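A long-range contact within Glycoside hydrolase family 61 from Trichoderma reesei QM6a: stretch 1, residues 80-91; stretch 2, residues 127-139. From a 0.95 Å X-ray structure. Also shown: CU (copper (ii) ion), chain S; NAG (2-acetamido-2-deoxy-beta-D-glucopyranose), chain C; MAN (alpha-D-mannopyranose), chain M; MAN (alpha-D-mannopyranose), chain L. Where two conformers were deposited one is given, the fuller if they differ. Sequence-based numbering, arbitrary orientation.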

# COMPACT_ATOMS: atom_id res chain seq x y z
N VAL A 80 11.98 -2.05 -3.81
CA VAL A 80 13.15 -2.24 -4.66
C VAL A 80 12.73 -2.14 -6.12
O VAL A 80 11.58 -2.41 -6.46
N PRO A 81 13.65 -1.77 -7.02
CA PRO A 81 15.03 -1.42 -6.77
C PRO A 81 15.19 -0.00 -6.17
O PRO A 81 14.32 0.85 -6.29
N VAL A 82 16.33 0.22 -5.55
CA VAL A 82 16.69 1.51 -5.02
C VAL A 82 17.35 2.34 -6.12
O VAL A 82 18.33 1.85 -6.72
N PRO A 83 16.89 3.56 -6.42
CA PRO A 83 15.81 4.28 -5.84
C PRO A 83 14.51 4.07 -6.61
O PRO A 83 14.46 3.89 -7.82
N TRP A 84 13.39 4.26 -5.89
CA TRP A 84 12.10 4.43 -6.55
C TRP A 84 12.21 5.64 -7.50
O TRP A 84 12.76 6.66 -7.13
N PRO A 85 11.68 5.52 -8.73
CA PRO A 85 12.02 6.51 -9.76
C PRO A 85 11.05 7.66 -9.96
O PRO A 85 11.37 8.52 -10.77
N HIS A 86 9.86 7.66 -9.37
CA HIS A 86 8.81 8.57 -9.80
C HIS A 86 8.25 9.46 -8.67
O HIS A 86 8.17 9.04 -7.54
N PRO A 87 7.76 10.65 -9.03
CA PRO A 87 7.09 11.53 -8.07
C PRO A 87 5.61 11.16 -7.89
O PRO A 87 4.89 10.93 -8.86
N GLY A 88 5.18 11.15 -6.63
CA GLY A 88 3.77 11.04 -6.35
C GLY A 88 3.48 10.71 -4.90
O GLY A 88 4.37 10.60 -4.06
N PRO A 89 2.18 10.55 -4.60
CA PRO A 89 1.72 10.31 -3.23
C PRO A 89 1.83 8.85 -2.82
O PRO A 89 2.00 7.95 -3.64
N ILE A 90 1.70 8.65 -1.50
CA ILE A 90 1.72 7.33 -0.90
C ILE A 90 0.52 7.24 0.05
O ILE A 90 0.27 8.19 0.83
N VAL A 91 -0.22 6.13 -0.04
CA VAL A 91 -1.40 5.92 0.80
C VAL A 91 -1.39 4.50 1.31
O VAL A 91 -0.81 3.58 0.73
N THR A 127 8.07 18.54 -4.16
CA THR A 127 8.51 17.45 -3.30
C THR A 127 7.29 16.67 -2.85
O THR A 127 6.31 17.29 -2.41
N TRP A 128 7.36 15.36 -2.96
CA TRP A 128 6.24 14.45 -2.76
C TRP A 128 6.57 13.44 -1.67
O TRP A 128 7.73 13.20 -1.33
N ALA A 129 5.54 12.71 -1.23
CA ALA A 129 5.77 11.55 -0.39
C ALA A 129 6.85 10.63 -0.94
O ALA A 129 7.67 10.11 -0.20
N SER A 130 6.81 10.41 -2.26
CA SER A 130 7.81 9.53 -2.88
C SER A 130 9.25 9.99 -2.60
O SER A 130 10.13 9.15 -2.49
N ASP A 131 9.50 11.30 -2.53
CA ASP A 131 10.83 11.80 -2.23
C ASP A 131 11.26 11.45 -0.82
O ASP A 131 12.45 11.22 -0.57
N VAL A 132 10.31 11.40 0.12
CA VAL A 132 10.60 10.98 1.49
C VAL A 132 10.97 9.48 1.48
O VAL A 132 11.96 9.07 2.10
N LEU A 133 10.18 8.68 0.76
CA LEU A 133 10.49 7.27 0.61
C LEU A 133 11.89 7.09 0.04
O LEU A 133 12.69 6.26 0.54
N ILE A 134 12.24 7.84 -1.00
CA ILE A 134 13.57 7.71 -1.64
C ILE A 134 14.65 8.06 -0.61
O ILE A 134 15.67 7.37 -0.50
N SER A 135 14.45 9.15 0.14
CA SER A 135 15.45 9.57 1.11
C SER A 135 15.70 8.53 2.18
O SER A 135 16.82 8.37 2.64
N ASN A 136 14.66 7.82 2.59
CA ASN A 136 14.76 6.81 3.64
C ASN A 136 15.03 5.42 3.10
O ASN A 136 14.45 4.43 3.51
N ASN A 137 15.98 5.36 2.15
CA ASN A 137 16.39 4.10 1.54
C ASN A 137 15.20 3.29 1.04
O ASN A 137 15.17 2.06 1.19
N ASN A 138 14.25 3.96 0.37
CA ASN A 138 13.17 3.28 -0.30
C ASN A 138 12.18 2.62 0.65
O ASN A 138 11.61 1.57 0.36
N THR A 139 11.93 3.30 1.79
CA THR A 139 11.00 2.77 2.77
C THR A 139 9.89 3.76 3.05
O THR A 139 10.02 4.97 2.87

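A proline-rich, largely extended segment, residues 80-91, lies along the short helix 129-135 and the turn that follows it, and together the two stretches bury 697 Å² of surface. The polar contacts cluster at two places. At one, S130 points toward the loop with chi1 in the p well, which sets its hydroxyl beside the backbone of G88: G88 N donates to S130 OG at 3.0 Å, and S130 N returns a bond to G88 O, also 3.0 Å. Serine suits this spot because its short side chain puts an acceptor within reach of G88 N; its backbone amide, left without a helical partner in the first turn, is separately free to donate. G88 adopts phi/psi of 166/-178; at these angles a CB would jam against the preceding carbonyl and clash with P89 CD, so glycine is called for.

At the other place N138, buried and pointing toward the loop, uses its carboxamide with chi1 at -101°, between wells. W84 N donates to N138 OD1 at 2.9 Å in a nearly straight bond, while N138 ND2 gives a weak one to P81 O at 3.0 Å. An amide carries both an acceptor and a donor, and so can serve two backbone groups of a loop whose P81 and P83 follow cis peptide bonds.

Apolar packing surrounds these polar sites. W84 (chi1 t) points toward the helix; its CB lies 3.6 Å from L133 CD2 and 4.0 Å from I134 CG1, and I134 CD1 sits at the edge of the indole. I134 starts sideways, but its m,t rotamer brings its end nearer the loop, and its CG2 is 4.2 Å from P83 CB. I90, also m,t, reaches inward, placing CG1 3.8 Å from A129 CB and CD1 3.8 Å from L133 CD1; the small methyl of A129 leaves room for the loop backbone, with I90 N 3.7 Å from that CB. W128 (chi1 m), at the N-cap position, spreads its indole beside the prolines: its CD1 is 3.9 Å from P87 CB and its CE3 4.1 Å from P89 CD.

One water links the stretches, donating to H86 O at 3.3 Å and, weakly, to D131 OD1 at 2.8 Å, and lying 2.7 Å from S130 OG. H86 points away from the helix, and its NE2 binds the copper ion CU at 1.9 Å. N137 ND2 is covalently joined to NAG C1 (1.5 Å), and V82 CG2 approaches NAG C5 at 3.9 Å.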

# COMPACT_ATOMS: atom_id res chain seq x y z
CB VAL A 80 13.79 -3.63 -4.39
CG1 VAL A 80 14.35 -3.71 -3.00
CG2 VAL A 80 12.85 -4.78 -4.67
CB PRO A 81 15.67 -1.46 -8.16
CG PRO A 81 14.55 -1.02 -9.06
CD PRO A 81 13.34 -1.70 -8.46
CB VAL A 82 17.65 1.36 -3.83
CG1 VAL A 82 18.13 2.71 -3.31
CG2 VAL A 82 17.05 0.54 -2.71
CB PRO A 83 16.23 5.73 -6.02
CG PRO A 83 16.97 5.74 -7.33
CD PRO A 83 17.70 4.43 -7.33
CB TRP A 84 11.03 4.72 -5.48
CG TRP A 84 9.69 5.01 -6.08
CD1 TRP A 84 9.13 6.23 -6.28
CD2 TRP A 84 8.80 4.06 -6.67
NE1 TRP A 84 7.94 6.13 -6.95
CE2 TRP A 84 7.71 4.80 -7.19
CE3 TRP A 84 8.78 2.66 -6.79
CZ2 TRP A 84 6.65 4.16 -7.86
CZ3 TRP A 84 7.73 2.07 -7.42
CH2 TRP A 84 6.70 2.80 -7.96
CB PRO A 85 12.16 5.66 -11.04
CG PRO A 85 11.19 4.54 -10.83
CD PRO A 85 11.29 4.23 -9.36
CB HIS A 86 7.59 7.80 -10.33
CG HIS A 86 7.90 6.77 -11.38
ND1 HIS A 86 8.57 7.06 -12.53
CD2 HIS A 86 7.55 5.47 -11.47
CE1 HIS A 86 8.60 5.96 -13.28
NE2 HIS A 86 8.01 4.97 -12.67
CB PRO A 87 7.18 12.90 -8.77
CG PRO A 87 7.12 12.57 -10.25
CD PRO A 87 7.92 11.30 -10.36
CB PRO A 89 0.23 10.70 -3.33
CG PRO A 89 -0.16 10.30 -4.72
CD PRO A 89 1.07 10.70 -5.54
CB ILE A 90 3.04 7.07 -0.13
CG1 ILE A 90 4.19 7.06 -1.14
CG2 ILE A 90 2.98 5.75 0.63
CD1 ILE A 90 5.57 6.98 -0.52
CB VAL A 91 -2.71 6.19 -0.00
CG1 VAL A 91 -2.87 7.67 -0.31
CG2 VAL A 91 -2.81 5.35 -1.26
CB THR A 127 9.26 17.98 -2.06
OG1 THR A 127 10.39 18.73 -2.47
CG2 THR A 127 9.71 16.89 -1.16
CB TRP A 128 5.90 13.72 -4.08
CG TRP A 128 5.41 14.62 -5.14
CD1 TRP A 128 6.16 15.42 -5.93
CD2 TRP A 128 4.04 14.88 -5.46
NE1 TRP A 128 5.34 16.13 -6.78
CE2 TRP A 128 4.03 15.82 -6.49
CE3 TRP A 128 2.82 14.39 -5.00
CZ2 TRP A 128 2.87 16.32 -7.02
CZ3 TRP A 128 1.66 14.88 -5.53
CH2 TRP A 128 1.69 15.83 -6.55
CB ALA A 129 4.48 10.77 -0.21
CB SER A 130 7.57 9.53 -4.41
OG SER A 130 7.58 10.84 -4.92
CB ASP A 131 10.89 13.30 -2.45
CG ASP A 131 10.65 13.65 -3.92
OD1 ASP A 131 11.48 13.19 -4.75
OD2 ASP A 131 9.68 14.34 -4.21
CB VAL A 132 9.41 11.26 2.40
CG1 VAL A 132 9.70 10.80 3.81
CG2 VAL A 132 9.08 12.74 2.39
CB LEU A 133 9.42 6.61 -0.27
CG LEU A 133 9.65 5.16 -0.66
CD1 LEU A 133 8.33 4.41 -0.72
CD2 LEU A 133 10.36 5.04 -1.98
CB ILE A 134 13.66 8.60 -2.87
CG1 ILE A 134 12.73 8.05 -3.97
CG2 ILE A 134 15.08 8.73 -3.37
CD1 ILE A 134 12.39 9.06 -5.06
CB SER A 135 14.96 10.88 1.74
OG SER A 135 15.90 11.29 2.72
CB ASN A 136 13.48 6.85 4.50
CG ASN A 136 13.36 8.15 5.29
OD1 ASN A 136 12.26 8.78 5.30
ND2 ASN A 136 14.38 8.54 5.91
CB ASN A 137 17.31 3.24 2.41
CG ASN A 137 17.99 2.17 1.58
OD1 ASN A 137 18.44 2.45 0.45
ND2 ASN A 137 18.10 0.96 2.11
CB ASN A 138 13.67 2.26 -1.36
CG ASN A 138 13.60 2.75 -2.77
OD1 ASN A 138 13.80 3.95 -3.05
ND2 ASN A 138 13.30 1.83 -3.67
CB THR A 139 11.69 2.36 4.08
OG1 THR A 139 12.19 3.50 4.78
CG2 THR A 139 12.78 1.34 3.83
CU CU S . 7.87 3.12 -13.24
C1 NAG C . 18.67 -0.17 1.39
C2 NAG C . 19.64 -0.98 2.20
C3 NAG C . 20.19 -2.09 1.31
C4 NAG C . 19.09 -2.93 0.73
C5 NAG C . 18.02 -2.07 0.09
C6 NAG C . 16.77 -2.84 -0.23
C7 NAG C . 21.22 -0.31 3.92
C8 NAG C . 22.33 0.63 4.29
N2 NAG C . 20.70 -0.15 2.71
O3 NAG C . 21.11 -2.93 2.02
O4 NAG C . 19.60 -3.85 -0.26
O5 NAG C . 17.60 -1.02 1.02
O6 NAG C . 16.26 -3.51 0.91
O7 NAG C . 20.79 -1.16 4.71
C1 MAN M . 15.93 1.60 5.60
C2 MAN M . 15.95 0.10 5.52
C3 MAN M . 16.82 -0.50 6.60
C4 MAN M . 18.19 0.12 6.63
C5 MAN M . 18.08 1.64 6.64
C6 MAN M . 19.42 2.33 6.48
O2 MAN M . 16.47 -0.24 4.23
O3 MAN M . 16.94 -1.92 6.42
O4 MAN M . 18.87 -0.31 7.82
O5 MAN M . 17.23 2.13 5.60
O6 MAN M . 19.29 3.74 6.67
C1 MAN L . 4.31 11.98 8.18
C2 MAN L . 4.43 13.29 8.94
C3 MAN L . 4.43 14.48 7.99
C4 MAN L . 5.52 14.33 6.94
C5 MAN L . 5.35 12.98 6.24
C6 MAN L . 6.49 12.68 5.29
O2 MAN L . 5.62 13.26 9.73
O3 MAN L . 4.59 15.72 8.71
O4 MAN L . 5.46 15.33 5.94
O5 MAN L . 5.33 11.90 7.19
O6 MAN L . 7.77 12.69 5.95
O HOH W 1 9.88 11.44 -6.16
O HOH W 2 10.14 3.11 -14.04
O HOH W 3 6.84 3.82 -14.85